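Local atomic coordinates of intramolecular trans-sialidase (Macrobdella decora, PDB entry 3SLI), a protein that cleaves sialic acid from sialylated glycans by intramolecular trans-sialylation, releasing 2,7-anhydro-Neu5Ac. Residues A[34-44]-A[171-182]. Numbering follows the deposited sequence.
Sequences MTQGTIILSYK and TIGDIKVYSNAL
The hydroxyl of T38 is gripped twice by the chain that follows strand 171-178: OG1 donates to N180 O at 2.8 Å, in the carbonyl plane on a lone pair, and accepts from L182 N at 3.0 Å. With OG1 beside its own backbone N (chi1 -50°), T38 reaches past the strand end and pins the chain leading to helix 184-191. Neighbouring G37 has a positive phi (145°) and passes so close to Y178 O that no side chain would fit. L182 lays CD1 over the centre of the Y178 ring, 3.9 Å above its plane. Antiparallel backbone bonds join T38 to Y178, I40 to K176 and K44 to T171. At a classic beta bulge, S42 O faces both G173 N and D174 N, through weak bonds. One face carries I39, L41, Y43, I172, I175 and V177; I39 and I175 touch F55, L41 and Y43 touch L54 of strand 51-58, and M34 CE lies 3.6 Å from V177 CG1. On the other, K176 NZ bridges to D174 OD2 at 2.9 Å, while a water joins that oxygen to I40 O. Apolar toward the other sheet, mixed where helix 184-191 partly covers it, this pair fits a concanavalin-like sandwich, the buried threonine hydroxyl satisfied as donor and acceptor.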
ATOM      1  N   MET A  34      16.313 -29.037 -23.686  1.00 14.67           N
ATOM      2  CA  MET A  34      16.612 -27.606 -23.794  1.00 13.48           C
ATOM      3  C   MET A  34      17.780 -27.134 -22.938  1.00 14.18           C
ATOM      4  O   MET A  34      17.836 -27.400 -21.731  1.00 15.62           O
ATOM      5  CB  MET A  34      15.374 -26.784 -23.444  1.00 13.34           C
ATOM      6  CG  MET A  34      14.244 -26.952 -24.427  1.00 13.54           C
ATOM      7  SD  MET A  34      12.706 -26.209 -23.868  1.00 15.24           S
ATOM      8  CE  MET A  34      12.993 -24.478 -24.276  1.00 13.90           C
ATOM      9  N   THR A  35      18.714 -26.426 -23.560  1.00 11.50           N
ATOM     10  CA  THR A  35      19.877 -25.900 -22.860  1.00 12.86           C
ATOM     11  C   THR A  35      19.559 -24.498 -22.343  1.00 13.25           C
ATOM     12  O   THR A  35      20.273 -23.962 -21.495  1.00 11.71           O
ATOM     13  CB  THR A  35      21.103 -25.837 -23.793  1.00 14.08           C
ATOM     14  OG1 THR A  35      20.770 -25.081 -24.965  1.00 14.70           O
ATOM     15  CG2 THR A  35      21.511 -27.239 -24.215  1.00 12.20           C
ATOM     16  N   GLN A  36      18.491 -23.921 -22.892  1.00 16.02           N
ATOM     17  CA  GLN A  36      17.993 -22.587 -22.542  1.00 15.06           C
ATOM     18  C   GLN A  36      16.663 -22.432 -23.281  1.00 15.44           C
ATOM     19  O   GLN A  36      16.153 -23.402 -23.846  1.00 16.99           O
ATOM     20  CB  GLN A  36      18.952 -21.510 -23.028  1.00 14.69           C
ATOM     21  CG  GLN A  36      19.069 -21.457 -24.536  1.00 18.92           C
ATOM     22  CD  GLN A  36      19.452 -20.086 -25.023  1.00 21.86           C
ATOM     23  OE1 GLN A  36      19.977 -19.269 -24.264  1.00 23.80           O
ATOM     24  NE2 GLN A  36      19.167 -19.807 -26.292  1.00 25.36           N
ATOM     25  N   GLY A  37      16.091 -21.230 -23.274  1.00 15.25           N
ATOM     26  CA  GLY A  37      14.839 -21.036 -23.982  1.00 12.74           C
ATOM     27  C   GLY A  37      13.863 -20.062 -23.356  1.00 15.31           C
ATOM     28  O   GLY A  37      14.190 -19.358 -22.402  1.00 15.48           O
ATOM     29  N   THR A  38      12.646 -20.047 -23.887  1.00 15.34           N
ATOM     30  CA  THR A  38      11.595 -19.162 -23.400  1.00 15.60           C
ATOM     31  C   THR A  38      10.262 -19.896 -23.434  1.00 14.43           C
ATOM     32  O   THR A  38       9.967 -20.614 -24.387  1.00 12.45           O
ATOM     33  CB  THR A  38      11.453 -17.897 -24.300  1.00 15.26           C
ATOM     34  OG1 THR A  38      12.739 -17.287 -24.496  1.00 15.15           O
ATOM     35  CG2 THR A  38      10.519 -16.880 -23.645  1.00 15.35           C
ATOM     36  N   ILE A  39       9.474 -19.759 -22.374  1.00 13.71           N
ATOM     37  CA  ILE A  39       8.158 -20.381 -22.331  1.00 12.33           C
ATOM     38  C   ILE A  39       7.162 -19.284 -22.028  1.00 14.09           C
ATOM     39  O   ILE A  39       7.372 -18.477 -21.122  1.00 12.33           O
ATOM     40  CB  ILE A  39       8.007 -21.471 -21.237  1.00 13.07           C
ATOM     41  CG1 ILE A  39       8.968 -22.638 -21.478  1.00 12.88           C
ATOM     42  CG2 ILE A  39       6.575 -21.992 -21.223  1.00 13.55           C
ATOM     43  CD1 ILE A  39      10.273 -22.506 -20.739  1.00 17.33           C
ATOM     44  N   ILE A  40       6.122 -19.203 -22.837  1.00 14.88           N
ATOM     45  CA  ILE A  40       5.095 -18.210 -22.611  1.00 17.91           C
ATOM     46  C   ILE A  40       3.750 -18.896 -22.696  1.00 16.74           C
ATOM     47  O   ILE A  40       3.496 -19.688 -23.612  1.00 15.17           O
ATOM     48  CB  ILE A  40       5.205 -16.999 -23.589  1.00 20.83           C
ATOM     49  CG1 ILE A  40       3.925 -16.167 -23.546  1.00 18.05           C
ATOM     50  CG2 ILE A  40       5.520 -17.452 -24.991  1.00 23.30           C
ATOM     51  CD1 ILE A  40       4.166 -14.727 -23.821  1.00 25.03           C
ATOM     52  N   LEU A  41       2.910 -18.659 -21.698  1.00 16.31           N
ATOM     53  CA  LEU A  41       1.601 -19.273 -21.702  1.00 17.94           C
ATOM     54  C   LEU A  41       0.502 -18.438 -21.081  1.00 18.36           C
ATOM     55  O   LEU A  41       0.742 -17.595 -20.211  1.00 16.01           O
ATOM     56  CB  LEU A  41       1.633 -20.678 -21.084  1.00 24.20           C
ATOM     57  CG  LEU A  41       1.949 -21.000 -19.626  1.00 24.30           C
ATOM     58  CD1 LEU A  41       1.452 -22.412 -19.368  1.00 27.65           C
ATOM     59  CD2 LEU A  41       3.440 -20.914 -19.336  1.00 27.02           C
ATOM     60  N   SER A  42      -0.695 -18.650 -21.609  1.00 17.48           N
ATOM     61  CA  SER A  42      -1.913 -17.982 -21.186  1.00 18.16           C
ATOM     62  C   SER A  42      -2.714 -19.064 -20.461  1.00 15.73           C
ATOM     63  O   SER A  42      -2.876 -20.161 -20.988  1.00 15.66           O
ATOM     64  CB  SER A  42      -2.666 -17.515 -22.439  1.00 18.12           C
ATOM     65  OG  SER A  42      -3.874 -16.849 -22.122  1.00 28.12           O
ATOM     66  N   TYR A  43      -3.215 -18.773 -19.266  1.00 15.17           N
ATOM     67  CA  TYR A  43      -3.984 -19.777 -18.521  1.00 14.87           C
ATOM     68  C   TYR A  43      -5.097 -19.139 -17.706  1.00 13.87           C
ATOM     69  O   TYR A  43      -5.053 -17.943 -17.412  1.00 13.20           O
ATOM     70  CB  TYR A  43      -3.072 -20.547 -17.548  1.00 13.87           C
ATOM     71  CG  TYR A  43      -2.728 -19.740 -16.308  1.00 13.36           C
ATOM     72  CD1 TYR A  43      -1.645 -18.869 -16.307  1.00 13.22           C
ATOM     73  CD2 TYR A  43      -3.550 -19.775 -15.165  1.00 12.70           C
ATOM     74  CE1 TYR A  43      -1.387 -18.039 -15.215  1.00 14.78           C
ATOM     75  CE2 TYR A  43      -3.301 -18.945 -14.068  1.00 10.41           C
ATOM     76  CZ  TYR A  43      -2.220 -18.081 -14.104  1.00 12.67           C
ATOM     77  OH  TYR A  43      -1.972 -17.224 -13.060  1.00 12.17           O
ATOM     78  N   LYS A  44      -6.044 -19.973 -17.289  1.00 12.97           N
ATOM     79  CA  LYS A  44      -7.167 -19.570 -16.447  1.00 16.00           C
ATOM     80  C   LYS A  44      -7.306 -20.680 -15.406  1.00 14.91           C
ATOM     81  O   LYS A  44      -7.598 -21.822 -15.762  1.00 17.89           O
ATOM     82  CB  LYS A  44      -8.458 -19.462 -17.267  1.00 16.07           C
ATOM     83  CG  LYS A  44      -9.691 -19.215 -16.423  1.00 23.42           C
ATOM     84  CD  LYS A  44     -10.909 -18.883 -17.268  1.00 25.38           C
ATOM     85  CE  LYS A  44     -11.388 -20.071 -18.073  1.00 31.91           C
ATOM     86  NZ  LYS A  44     -12.573 -19.695 -18.908  1.00 34.89           N
ATOM     87  N   THR A 171      -7.842 -23.987 -17.628  1.00 14.87           N
ATOM     88  CA  THR A 171      -7.545 -23.982 -19.059  1.00 14.66           C
ATOM     89  C   THR A 171      -6.209 -23.332 -19.424  1.00 14.20           C
ATOM     90  O   THR A 171      -5.861 -22.263 -18.915  1.00 13.37           O
ATOM     91  CB  THR A 171      -8.648 -23.222 -19.852  1.00 15.46           C
ATOM     92  OG1 THR A 171      -9.916 -23.861 -19.657  1.00 16.26           O
ATOM     93  CG2 THR A 171      -8.324 -23.184 -21.356  1.00 13.82           C
ATOM     94  N   ILE A 172      -5.440 -24.005 -20.276  1.00 13.79           N
ATOM     95  CA  ILE A 172      -4.192 -23.437 -20.768  1.00 13.51           C
ATOM     96  C   ILE A 172      -4.649 -22.853 -22.113  1.00 14.93           C
ATOM     97  O   ILE A 172      -4.925 -23.593 -23.062  1.00 13.52           O
ATOM     98  CB  ILE A 172      -3.087 -24.502 -21.004  1.00 12.04           C
ATOM     99  CG1 ILE A 172      -2.708 -25.199 -19.689  1.00 12.37           C
ATOM    100  CG2 ILE A 172      -1.848 -23.841 -21.614  1.00 11.67           C
ATOM    101  CD1 ILE A 172      -2.127 -24.277 -18.640  1.00 13.43           C
ATOM    102  N   GLY A 173      -4.832 -21.536 -22.149  1.00 13.65           N
ATOM    103  CA  GLY A 173      -5.278 -20.878 -23.364  1.00 14.13           C
ATOM    104  C   GLY A 173      -4.304 -21.048 -24.512  1.00 15.84           C
ATOM    105  O   GLY A 173      -4.704 -21.323 -25.648  1.00 16.14           O
ATOM    106  N   ASP A 174      -3.017 -20.927 -24.211  1.00 15.80           N
ATOM    107  CA  ASP A 174      -1.995 -21.053 -25.228  1.00 17.10           C
ATOM    108  C   ASP A 174      -0.639 -21.250 -24.575  1.00 16.43           C
ATOM    109  O   ASP A 174      -0.412 -20.795 -23.454  1.00 16.61           O
ATOM    110  CB  ASP A 174      -1.966 -19.774 -26.081  1.00 22.23           C
ATOM    111  CG  ASP A 174      -1.246 -19.961 -27.407  1.00 29.85           C
ATOM    112  OD1 ASP A 174      -1.890 -20.433 -28.375  1.00 33.16           O
ATOM    113  OD2 ASP A 174      -0.041 -19.637 -27.482  1.00 31.96           O
ATOM    114  N   ILE A 175       0.232 -21.988 -25.252  1.00 15.31           N
ATOM    115  CA  ILE A 175       1.591 -22.197 -24.788  1.00 14.39           C
ATOM    116  C   ILE A 175       2.515 -22.273 -25.999  1.00 13.93           C
ATOM    117  O   ILE A 175       2.176 -22.889 -27.009  1.00 13.75           O
ATOM    118  CB  ILE A 175       1.778 -23.473 -23.914  1.00 14.49           C
ATOM    119  CG1 ILE A 175       3.236 -23.545 -23.444  1.00 13.19           C
ATOM    120  CG2 ILE A 175       1.386 -24.741 -24.680  1.00 14.78           C
ATOM    121  CD1 ILE A 175       3.559 -24.731 -22.576  1.00 15.70           C
ATOM    122  N   LYS A 176       3.643 -21.586 -25.900  1.00 13.78           N
ATOM    123  CA  LYS A 176       4.663 -21.558 -26.940  1.00 15.45           C
ATOM    124  C   LYS A 176       5.992 -21.746 -26.232  1.00 16.13           C
ATOM    125  O   LYS A 176       6.281 -21.059 -25.244  1.00 14.10           O
ATOM    126  CB  LYS A 176       4.672 -20.213 -27.673  1.00 18.64           C
ATOM    127  CG  LYS A 176       3.535 -20.011 -28.658  1.00 23.67           C
ATOM    128  CD  LYS A 176       3.615 -18.630 -29.285  1.00 26.93           C
ATOM    129  CE  LYS A 176       2.597 -18.466 -30.406  1.00 32.87           C
ATOM    130  NZ  LYS A 176       1.189 -18.657 -29.946  1.00 36.34           N
ATOM    131  N   VAL A 177       6.774 -22.710 -26.705  1.00 14.66           N
ATOM    132  CA  VAL A 177       8.081 -23.005 -26.132  1.00 14.72           C
ATOM    133  C   VAL A 177       9.116 -22.730 -27.223  1.00 16.62           C
ATOM    134  O   VAL A 177       9.041 -23.324 -28.307  1.00 16.41           O
ATOM    135  CB  VAL A 177       8.179 -24.496 -25.700  1.00 14.01           C
ATOM    136  CG1 VAL A 177       9.516 -24.772 -25.034  1.00 13.44           C
ATOM    137  CG2 VAL A 177       7.034 -24.859 -24.769  1.00 13.35           C
ATOM    138  N   TYR A 178      10.047 -21.814 -26.938  1.00 16.18           N
ATOM    139  CA  TYR A 178      11.127 -21.417 -27.854  1.00 16.00           C
ATOM    140  C   TYR A 178      12.473 -21.906 -27.336  1.00 16.19           C
ATOM    141  O   TYR A 178      12.720 -21.887 -26.131  1.00 16.79           O
ATOM    142  CB  TYR A 178      11.234 -19.891 -27.932  1.00 12.75           C
ATOM    143  CG  TYR A 178      10.024 -19.177 -28.463  1.00 15.02           C
ATOM    144  CD1 TYR A 178       8.906 -18.967 -27.659  1.00 20.38           C
ATOM    145  CD2 TYR A 178      10.003 -18.681 -29.769  1.00 17.96           C
ATOM    146  CE1 TYR A 178       7.793 -18.281 -28.140  1.00 21.97           C
ATOM    147  CE2 TYR A 178       8.900 -17.994 -30.262  1.00 18.73           C
ATOM    148  CZ  TYR A 178       7.799 -17.798 -29.443  1.00 23.29           C
ATOM    149  OH  TYR A 178       6.700 -17.121 -29.926  1.00 27.15           O
ATOM    150  N   SER A 179      13.362 -22.302 -28.239  1.00 14.81           N
ATOM    151  CA  SER A 179      14.692 -22.737 -27.835  1.00 15.64           C
ATOM    152  C   SER A 179      15.560 -21.504 -27.596  1.00 13.28           C
ATOM    153  O   SER A 179      16.574 -21.563 -26.900  1.00 15.60           O
ATOM    154  CB  SER A 179      15.334 -23.588 -28.937  1.00 18.57           C
ATOM    155  OG  SER A 179      15.513 -22.816 -30.112  1.00 17.45           O
ATOM    156  N   ASN A 180      15.175 -20.396 -28.219  1.00 15.25           N
ATOM    157  CA  ASN A 180      15.902 -19.134 -28.112  1.00 16.91           C
ATOM    158  C   ASN A 180      15.374 -18.232 -26.989  1.00 17.30           C
ATOM    159  O   ASN A 180      14.227 -18.367 -26.549  1.00 18.18           O
ATOM    160  CB  ASN A 180      15.850 -18.388 -29.458  1.00 15.73           C
ATOM    161  CG  ASN A 180      14.432 -18.187 -29.965  1.00 15.35           C
ATOM    162  OD1 ASN A 180      13.702 -19.145 -30.187  1.00 18.79           O
ATOM    163  ND2 ASN A 180      14.042 -16.935 -30.160  1.00 21.08           N
ATOM    164  N   ALA A 181      16.215 -17.314 -26.527  1.00 16.61           N
ATOM    165  CA  ALA A 181      15.826 -16.391 -25.463  1.00 16.81           C
ATOM    166  C   ALA A 181      15.263 -15.096 -26.058  1.00 17.15           C
ATOM    167  O   ALA A 181      16.006 -14.294 -26.628  1.00 17.01           O
ATOM    168  CB  ALA A 181      17.029 -16.096 -24.562  1.00 14.70           C
ATOM    169  N   LEU A 182      13.950 -14.908 -25.957  1.00 16.66           N
ATOM    170  CA  LEU A 182      13.310 -13.701 -26.485  1.00 18.08           C
ATOM    171  C   LEU A 182      13.717 -12.502 -25.619  1.00 17.02           C
ATOM    172  O   LEU A 182      14.161 -12.679 -24.493  1.00 16.54           O
ATOM    173  CB  LEU A 182      11.784 -13.862 -26.519  1.00 13.89           C
ATOM    174  CG  LEU A 182      11.176 -14.982 -27.377  1.00 16.99           C
ATOM    175  CD1 LEU A 182       9.660 -14.929 -27.313  1.00 15.78           C
ATOM    176  CD2 LEU A 182      11.626 -14.868 -28.823  1.00 18.40           C
TER
HETATM  177  O   HOH W   1      18.847 -17.250 -27.712  1.00 23.44           O
HETATM  178  O   HOH W   2       1.704 -18.718 -25.523  1.00 18.38           O